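Long-range contacts in CrataBL (Crataeva tapia, PDB 4IHZ), which inhibits factor Xa and, less strongly, trypsin, and binds glucose and N-acetylglucosamine as a lectin: residues C33-I38 / T87-S92; E115-S120 / D153-V158. One frame throughout, in Å; residues are numbered along the deposited sequence.

Interaction 1: C33-I38 / T87-S92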
loop_
_atom_site.group_PDB
_atom_site.type_symbol
_atom_site.label_atom_id
_atom_site.label_comp_id
_atom_site.label_asym_id
_atom_site.label_seq_id
_atom_site.Cartn_x
_atom_site.Cartn_y
_atom_site.Cartn_z
ATOM N N CYS A 33 8.583 -1.631 5.310
ATOM C CA CYS A 33 8.322 -3.025 5.632
ATOM C C CYS A 33 8.749 -3.870 4.452
ATOM O O CYS A 33 7.905 -4.326 3.682
ATOM C CB CYS A 33 6.839 -3.246 5.884
ATOM S SG CYS A 33 6.205 -2.337 7.327
ATOM N N PRO A 34 10.058 -4.116 4.326
ATOM C CA PRO A 34 10.574 -4.841 3.173
ATOM C C PRO A 34 10.102 -6.290 3.113
ATOM O O PRO A 34 10.129 -6.867 2.034
ATOM C CB PRO A 34 12.095 -4.784 3.347
ATOM C CG PRO A 34 12.327 -4.289 4.708
ATOM C CD PRO A 34 11.121 -3.608 5.210
ATOM N N LEU A 35 9.681 -6.856 4.253
ATOM C CA LEU A 35 9.282 -8.272 4.282
ATOM C C LEU A 35 8.225 -8.518 5.337
ATOM O O LEU A 35 8.493 -9.105 6.383
ATOM C CB LEU A 35 10.513 -9.158 4.513
ATOM C CG LEU A 35 10.260 -10.595 4.049
ATOM C CD1 LEU A 35 10.638 -10.729 2.589
ATOM C CD2 LEU A 35 11.100 -11.541 4.900
ATOM N N ASP A 36 7.012 -8.083 5.028
ATOM C CA ASP A 36 5.936 -8.133 6.006
ATOM C C ASP A 36 5.243 -9.486 5.849
ATOM O O ASP A 36 4.345 -9.646 5.029
ATOM C CB ASP A 36 4.965 -6.974 5.762
ATOM C CG ASP A 36 3.918 -6.840 6.864
ATOM O OD1 ASP A 36 4.276 -6.956 8.063
ATOM O OD2 ASP A 36 2.713 -6.614 6.531
ATOM N N LEU A 37 5.701 -10.449 6.642
ATOM C CA LEU A 37 5.221 -11.826 6.560
ATOM C C LEU A 37 3.789 -11.956 7.019
ATOM O O LEU A 37 3.270 -11.084 7.725
ATOM C CB LEU A 37 6.105 -12.719 7.452
ATOM C CG LEU A 37 7.571 -12.750 7.076
ATOM C CD1 LEU A 37 8.243 -13.477 8.230
ATOM C CD2 LEU A 37 7.818 -13.467 5.741
ATOM N N ILE A 38 3.159 -13.077 6.660
ATOM C CA ILE A 38 1.829 -13.381 7.179
ATOM C C ILE A 38 2.077 -14.502 8.187
ATOM O O ILE A 38 2.467 -15.621 7.796
ATOM C CB ILE A 38 0.897 -13.913 6.048
ATOM C CG1 ILE A 38 0.711 -12.881 4.919
ATOM C CG2 ILE A 38 -0.473 -14.353 6.630
ATOM C CD1 ILE A 38 0.132 -11.571 5.387
ATOM N N THR A 87 1.719 -10.770 -1.900
ATOM C CA THR A 87 2.605 -11.096 -3.006
ATOM C C THR A 87 3.584 -12.132 -2.448
ATOM O O THR A 87 3.388 -12.669 -1.336
ATOM C CB THR A 87 3.340 -9.833 -3.518
ATOM O OG1 THR A 87 4.140 -10.155 -4.650
ATOM C CG2 THR A 87 4.204 -9.167 -2.439
ATOM N N VAL A 88 4.618 -12.442 -3.218
ATOM C CA VAL A 88 5.660 -13.332 -2.734
ATOM C C VAL A 88 7.004 -12.680 -2.932
ATOM O O VAL A 88 7.216 -12.021 -3.928
ATOM C CB VAL A 88 5.595 -14.707 -3.484
ATOM C CG1 VAL A 88 6.916 -15.535 -3.343
ATOM C CG2 VAL A 88 4.382 -15.474 -3.008
ATOM N N LYS A 89 7.898 -12.840 -1.960
ATOM C CA LYS A 89 9.243 -12.280 -2.045
ATOM C C LYS A 89 10.246 -13.342 -1.671
ATOM O O LYS A 89 9.908 -14.291 -0.967
ATOM C CB LYS A 89 9.419 -11.068 -1.125
ATOM C CG LYS A 89 8.472 -9.889 -1.477
ATOM C CD LYS A 89 8.740 -8.689 -0.593
ATOM C CE LYS A 89 7.798 -7.537 -0.886
ATOM N NZ LYS A 89 8.244 -6.303 -0.150
ATOM N N SER A 90 11.466 -13.183 -2.166
ATOM C CA SER A 90 12.550 -14.086 -1.781
ATOM C C SER A 90 13.185 -13.567 -0.498
ATOM O O SER A 90 13.326 -12.344 -0.329
ATOM C CB SER A 90 13.590 -14.166 -2.897
ATOM O OG SER A 90 14.125 -12.878 -3.138
ATOM N N SER A 91 13.552 -14.472 0.418
ATOM C CA SER A 91 14.193 -14.093 1.681
ATOM C C SER A 91 15.274 -15.096 2.077
ATOM O O SER A 91 14.954 -16.236 2.408
ATOM C CB SER A 91 13.177 -14.004 2.846
ATOM O OG SER A 91 13.891 -13.726 4.039
ATOM N N SER A 92 16.538 -14.683 2.084
ATOM C CA SER A 92 17.579 -15.678 2.437
ATOM C C SER A 92 17.472 -16.073 3.919
ATOM O O SER A 92 17.736 -17.224 4.286
ATOM C CB SER A 92 19.001 -15.212 2.060
ATOM O OG SER A 92 19.389 -14.095 2.836
HETATM O O HOH W 1 6.584 -6.910 2.305
#
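Cys33 meets Lys89 through a water molecule. Its carbonyl O accepts a hydrogen bond from the water at 3.2 Å, and the same water accepts one from Lys89 NZ at 3.0 Å. The sulfur of Cys33 is tied to Cys80 in a disulfide. Pro34 offers its carbonyl O directly: Lys89 NZ donates to Pro34 O over 2.9 Å. The ammonium group sits above the carbonyl plane, 53° out of it, with a C=O...N angle of 123°. An extended lysine chain carries NZ across to this loop. Lys89 belongs to strand 87-91, which forms a hairpin with strand 96-100 in the beta-trefoil fold of this Kunitz-type inhibitor. The loop after helix 22-26 packs beside this hairpin. Leu35 brings the nonpolar half of the contact. Its CG is anti to the backbone N (chi1 -159°), and the two methyls beyond it divide the work. Leu35 CD1 touches Lys89 CB at 3.9 Å, and the two side chains run past one another in opposite senses. Leu35 CD2 lies 3.6 Å from Ser91 OG, a hydroxyl that is hydrogen-bonded to ND1 of His94. Asp36 returns to the water, which accepts from Asp36 N at 3.0 Å, while its carboxylate turns to Thr101 and the backbone N of Asn23.

Interaction 2: E115-S120 / D153-V158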
loop_
_atom_site.group_PDB
_atom_site.type_symbol
_atom_site.label_atom_id
_atom_site.label_comp_id
_atom_site.label_asym_id
_atom_site.label_seq_id
_atom_site.Cartn_x
_atom_site.Cartn_y
_atom_site.Cartn_z
ATOM N N GLU A 115 -7.668 -23.371 -4.421
ATOM C CA GLU A 115 -7.931 -24.685 -5.062
ATOM C C GLU A 115 -8.498 -25.645 -4.072
ATOM O O GLU A 115 -8.168 -25.579 -2.889
ATOM C CB GLU A 115 -6.664 -25.269 -5.685
ATOM C CG GLU A 115 -6.140 -24.403 -6.843
ATOM C CD GLU A 115 -4.849 -24.880 -7.469
ATOM O OE1 GLU A 115 -4.264 -25.893 -7.013
ATOM O OE2 GLU A 115 -4.393 -24.199 -8.429
ATOM N N ARG A 116 -9.337 -26.577 -4.541
ATOM C CA ARG A 116 -9.784 -27.623 -3.618
ATOM C C ARG A 116 -8.631 -28.544 -3.233
ATOM O O ARG A 116 -7.745 -28.825 -4.032
ATOM C CB ARG A 116 -10.918 -28.456 -4.199
ATOM C CG ARG A 116 -12.171 -27.637 -4.424
ATOM C CD ARG A 116 -13.360 -28.536 -4.654
ATOM N NE ARG A 116 -14.597 -27.739 -4.700
ATOM C CZ ARG A 116 -15.240 -27.284 -3.619
ATOM N NH1 ARG A 116 -14.791 -27.528 -2.393
ATOM N NH2 ARG A 116 -16.333 -26.549 -3.780
ATOM N N HIS A 117 -8.672 -29.004 -1.995
ATOM C CA HIS A 117 -7.625 -29.847 -1.454
ATOM C C HIS A 117 -8.334 -30.745 -0.470
ATOM O O HIS A 117 -8.722 -30.319 0.623
ATOM C CB HIS A 117 -6.573 -28.969 -0.745
ATOM C CG HIS A 117 -5.473 -29.750 -0.101
ATOM N ND1 HIS A 117 -4.516 -30.428 -0.823
ATOM C CD2 HIS A 117 -5.168 -29.940 1.204
ATOM C CE1 HIS A 117 -3.681 -31.025 0.011
ATOM N NE2 HIS A 117 -4.061 -30.753 1.248
ATOM N N GLY A 118 -8.549 -32.008 -0.857
ATOM C CA GLY A 118 -9.375 -32.861 -0.012
ATOM C C GLY A 118 -10.768 -32.257 0.115
ATOM O O GLY A 118 -11.331 -31.774 -0.861
ATOM N N ASP A 119 -11.322 -32.249 1.324
ATOM C CA ASP A 119 -12.647 -31.644 1.499
ATOM C C ASP A 119 -12.518 -30.203 1.902
ATOM O O ASP A 119 -13.519 -29.550 2.230
ATOM C CB ASP A 119 -13.474 -32.372 2.544
ATOM C CG ASP A 119 -14.203 -33.563 1.968
ATOM O OD1 ASP A 119 -14.539 -33.541 0.757
ATOM O OD2 ASP A 119 -14.457 -34.508 2.727
ATOM N N SER A 120 -11.292 -29.699 1.846
ATOM C CA SER A 120 -11.069 -28.279 2.163
ATOM C C SER A 120 -10.420 -27.576 0.978
ATOM O O SER A 120 -10.655 -27.938 -0.184
ATOM C CB SER A 120 -10.210 -28.113 3.413
ATOM O OG SER A 120 -8.964 -28.707 3.239
ATOM N N ASP A 153 5.275 -25.568 -1.980
ATOM C CA ASP A 153 4.648 -26.803 -2.478
ATOM C C ASP A 153 4.300 -27.895 -1.459
ATOM O O ASP A 153 4.170 -29.074 -1.825
ATOM C CB ASP A 153 5.403 -27.366 -3.686
ATOM C CG ASP A 153 4.961 -26.718 -4.980
ATOM O OD1 ASP A 153 3.714 -26.589 -5.205
ATOM O OD2 ASP A 153 5.862 -26.338 -5.755
ATOM N N ARG A 154 4.146 -27.502 -0.194
ATOM C CA ARG A 154 3.583 -28.365 0.877
ATOM C C ARG A 154 2.306 -27.710 1.403
ATOM O O ARG A 154 2.362 -26.821 2.262
ATOM C CB ARG A 154 4.596 -28.532 2.001
ATOM C CG ARG A 154 5.862 -29.216 1.534
ATOM C CD ARG A 154 6.883 -29.330 2.647
ATOM N NE ARG A 154 7.571 -28.065 2.937
ATOM C CZ ARG A 154 8.614 -27.592 2.257
ATOM N NH1 ARG A 154 9.083 -28.240 1.195
ATOM N NH2 ARG A 154 9.192 -26.454 2.631
ATOM N N PRO A 155 1.151 -28.090 0.855
ATOM C CA PRO A 155 0.011 -27.211 1.105
ATOM C C PRO A 155 -0.517 -27.273 2.529
ATOM O O PRO A 155 -0.557 -28.348 3.130
ATOM C CB PRO A 155 -1.049 -27.699 0.132
ATOM C CG PRO A 155 -0.691 -29.148 -0.126
ATOM C CD PRO A 155 0.818 -29.229 -0.025
ATOM N N LEU A 156 -0.885 -26.107 3.041
ATOM C CA LEU A 156 -1.687 -26.027 4.259
ATOM C C LEU A 156 -3.156 -26.147 3.878
ATOM O O LEU A 156 -3.674 -25.335 3.099
ATOM C CB LEU A 156 -1.446 -24.672 4.958
ATOM C CG LEU A 156 -2.307 -24.467 6.215
ATOM C CD1 LEU A 156 -1.983 -25.429 7.341
ATOM C CD2 LEU A 156 -2.156 -23.012 6.670
ATOM N N ALA A 157 -3.854 -27.154 4.403
ATOM C CA ALA A 157 -5.314 -27.185 4.216
ATOM C C ALA A 157 -5.997 -26.062 4.992
ATOM O O ALA A 157 -5.788 -25.922 6.209
ATOM C CB ALA A 157 -5.905 -28.521 4.658
ATOM N N VAL A 158 -6.831 -25.314 4.288
ATOM C CA VAL A 158 -7.504 -24.167 4.901
ATOM C C VAL A 158 -8.983 -24.163 4.622
ATOM O O VAL A 158 -9.493 -24.809 3.689
ATOM C CB VAL A 158 -6.901 -22.767 4.431
ATOM C CG1 VAL A 158 -5.411 -22.662 4.825
ATOM C CG2 VAL A 158 -7.104 -22.546 2.883
#
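His117 and Ser120 pack on Pro155, Ala157 and Val158 in a small van der Waals contact near the protein surface. No hydrogen bond joins the two segments. One side is the turn between strands 112-117 and 120-125. The other is the loop that leaves strand 148-151 and runs into strand 158-162. The imidazole of His117 does much of the packing. Its CG is anti to the backbone N (chi1 178°), and the ring reaches the proline at one end and the alanine at the other. Pro155 lies over one face. Its CB is 4.2 Å above the ring plane, offset toward the rim, and the closest approach is Pro155 CG to His117 CE1 at 3.5 Å. The two side chains cross at about a right angle. Ala157 comes to the edge of the same ring, near its plane, with its CB 3.8 Å from His117 CD2. In the conformer described, Ser120 OG also comes within 3.4 Å of Ala157 CB; the serine has a second conformer, so this contact is less certain. Ser120 CB rests against the backbone where strand 158-162 begins, 3.4 Å from Val158 O. Val158 points its own side chain away from the turn, so it takes part here through its backbone. Beyond the pair, Lys122 touches both His117 and Pro155, and Val158 is bonded through its backbone to Tyr121, next to Ser120. The turn itself is closed in both directions, with His117 N donating to Ser120 O and Ser120 N donating to His117 O, both at 2.9 Å. Gly118 and Asp119 form its corner, and the positive phi of Gly118, 60°, is what a type II' turn has at its first corner. This is a two-residue beta hairpin, here set against a connecting loop of the beta-trefoil.

From the N terminus, the chain passes helix 22-26 and enters 33-38. It then runs through 48 residues, including the rest of strand 38-40 and strands 52-55 and 69-72, before 87-92 closes interaction 1. Interaction 2 opens only after that, at the end of strand 112-117 and the turn after it. It closes 32 residues later at 153-158, after the rest of strand 120-125 and strands 134-139 and 148-151. The two contacts are thus in series, neither nested nor crossed. Interaction 1 joins an early loop to the hairpin of strands 87-91 and 96-100. Interaction 2 joins the first hairpin turn of the later four-stranded sheet to the loop before strand 158-162. Their centres are 22 Å apart, and they do not touch.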